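Local coordinates for cellulosomal scaffoldin anchoring protein C (Acetivibrio cellulolyticus, PDB 4UYP), which anchors the cellulosome to the bacterial cell surface, its cohesin domains binding the dockerin of the adaptor scaffoldin ScaB, at the interface of chains A and B. Numbering follows the deposited sequence. Chains: chain A, Cellulosomal scaffoldin anchoring protein C; chain B, Cellulosomal scaffoldin adaptor protein B.

The interface of chains A and B. Residues chain A 37, 65, 72, 74-75, 118; chain B 24-27.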
# COMPACT_ATOMS: atom_id res chain seq x y z
N ARG A 37 -2.13 -0.52 8.27
CA ARG A 37 -1.10 -1.21 7.43
C ARG A 37 -0.06 -0.22 7.02
O ARG A 37 -0.37 0.89 6.54
CB ARG A 37 -1.71 -1.88 6.19
CG ARG A 37 -0.61 -2.58 5.44
CD ARG A 37 -1.08 -3.39 4.23
NE ARG A 37 -1.92 -4.49 4.67
CZ ARG A 37 -2.28 -5.48 3.87
NH1 ARG A 37 -1.87 -5.54 2.58
NH2 ARG A 37 -3.16 -6.43 4.34
N TYR A 65 0.41 -8.90 11.94
CA TYR A 65 0.94 -9.78 10.91
C TYR A 65 1.91 -9.01 10.10
O TYR A 65 1.63 -7.86 9.82
CB TYR A 65 -0.14 -10.32 9.96
CG TYR A 65 0.40 -11.19 8.85
CD1 TYR A 65 0.99 -12.42 9.16
CD2 TYR A 65 0.32 -10.79 7.49
CE1 TYR A 65 1.55 -13.19 8.09
CE2 TYR A 65 0.89 -11.52 6.49
CZ TYR A 65 1.45 -12.71 6.81
OH TYR A 65 2.06 -13.41 5.76
N PHE A 72 5.01 -5.34 3.85
CA PHE A 72 4.01 -4.73 4.70
C PHE A 72 3.88 -5.31 6.10
O PHE A 72 4.31 -6.47 6.36
CB PHE A 72 2.55 -4.77 4.10
CG PHE A 72 1.95 -6.13 3.98
CD1 PHE A 72 2.15 -6.95 2.87
CD2 PHE A 72 1.12 -6.61 4.99
CE1 PHE A 72 1.51 -8.21 2.75
CE2 PHE A 72 0.57 -7.90 4.93
CZ PHE A 72 0.74 -8.72 3.83
N SER A 74 0.78 -5.28 9.21
CA SER A 74 -0.61 -4.92 9.52
C SER A 74 -0.90 -5.13 10.98
O SER A 74 -0.40 -6.08 11.62
CB SER A 74 -1.58 -5.80 8.77
OG SER A 74 -1.40 -5.73 7.35
N MET A 75 -1.80 -4.32 11.54
CA MET A 75 -2.26 -4.48 12.92
C MET A 75 -3.74 -4.27 12.97
O MET A 75 -4.29 -3.37 12.21
CB MET A 75 -1.64 -3.40 13.73
CG MET A 75 -0.10 -3.61 13.84
SD MET A 75 0.90 -2.06 13.72
CE MET A 75 1.11 -2.06 11.91
N TYR A 118 -5.90 -0.37 3.25
CA TYR A 118 -6.01 -1.43 4.27
C TYR A 118 -6.04 -0.84 5.64
O TYR A 118 -5.96 -1.63 6.65
CB TYR A 118 -4.75 -2.38 4.14
CG TYR A 118 -4.84 -3.27 2.95
CD1 TYR A 118 -4.35 -2.83 1.72
CD2 TYR A 118 -5.44 -4.56 3.03
CE1 TYR A 118 -4.46 -3.69 0.63
CE2 TYR A 118 -5.59 -5.38 1.92
CZ TYR A 118 -5.08 -4.90 0.74
OH TYR A 118 -5.17 -5.75 -0.38
N TYR B 24 -7.97 -11.73 6.45
CA TYR B 24 -7.97 -11.09 5.13
C TYR B 24 -7.53 -9.61 5.26
O TYR B 24 -6.69 -9.07 4.50
CB TYR B 24 -9.40 -11.20 4.55
CG TYR B 24 -9.47 -10.57 3.16
CD1 TYR B 24 -9.17 -11.38 2.03
CD2 TYR B 24 -9.93 -9.30 3.00
CE1 TYR B 24 -9.32 -10.85 0.76
CE2 TYR B 24 -10.04 -8.74 1.70
CZ TYR B 24 -9.71 -9.55 0.66
OH TYR B 24 -9.83 -9.11 -0.68
N VAL B 25 -8.08 -8.90 6.28
CA VAL B 25 -7.68 -7.50 6.46
C VAL B 25 -6.21 -7.40 6.80
O VAL B 25 -5.52 -6.47 6.33
CB VAL B 25 -8.58 -6.90 7.56
CG1 VAL B 25 -8.11 -5.51 7.93
CG2 VAL B 25 -10.06 -6.88 7.09
N LEU B 26 -5.70 -8.30 7.63
CA LEU B 26 -4.29 -8.32 7.98
C LEU B 26 -3.37 -8.69 6.81
O LEU B 26 -2.15 -8.39 6.92
CB LEU B 26 -4.02 -9.36 9.11
CG LEU B 26 -4.50 -8.93 10.49
CD1 LEU B 26 -4.48 -10.13 11.42
CD2 LEU B 26 -3.63 -7.81 11.07
N GLY B 27 -3.93 -9.31 5.79
CA GLY B 27 -3.02 -9.74 4.69
C GLY B 27 -2.49 -11.15 4.82
O GLY B 27 -1.68 -11.58 4.01
O HOH W 1 -4.44 -4.04 7.42
O HOH W 2 0.76 -12.83 3.39
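A type I cohesin–dockerin interface joins the third cohesin of ScaC to the ScaB dockerin, the protein–protein link through which the adaptor scaffoldin is held on its anchor. Here strands 33-39, 62-67 and 72-78 of the cohesin sheet, with the loop residue A:Tyr118, receive the C-terminal end of dockerin helix 15-26; the last carbonyls of a helix generally lack the i+4 N-H partner and can turn to a neighbour. A:Ser74 suits this place because a small side chain lets the helix end come close to the strand, and its hydroxyl can donate to a main-chain carbonyl: its OG, anti to the carbonyl carbon (chi1 -58°), donates to the carbonyl O of B:Leu26 at 2.8 Å, approaching from above the carbonyl plane. The long, charged chain of A:Arg37 suits the more distant carbonyl. It runs extended from the strand and bends at chi3 (-64°), bringing NH2 to the carbonyl O of B:Val25 at 3.1 Å; the bond is bent, 139° at the hydrogen, with the oxygen tilted from the guanidinium plane. Its NE also makes a weak hydrogen bond to OG of A:Ser74 (3.0 Å). The positive charge would be expected to suit the negative end of the helix dipole. Aromatic rings sandwich the guanidinium, both nearly parallel to it: CD2 of A:Tyr118 and CD2 of A:Phe72 lie over opposite faces, each toward the rim, and NH1 sits over both ring centres, which should restrict its swing while NH2 points to the dockerin. A water bridges the B:Val25 carbonyl O, 2.9 Å away, to the backbone O of A:Tyr118. B:Gly27, with a positive phi, ends the helix and has no side chain to hold off the aromatic rings; CZ of A:Phe72 comes to 4.0 Å from its CA. A:Tyr65 lies alongside, CE2 of its ring 3.6 Å from B:Gly27 O, while its phenol OH reaches that same oxygen through a second water. CD2 of B:Leu26 packs against CB of A:Ser74 at 3.7 Å.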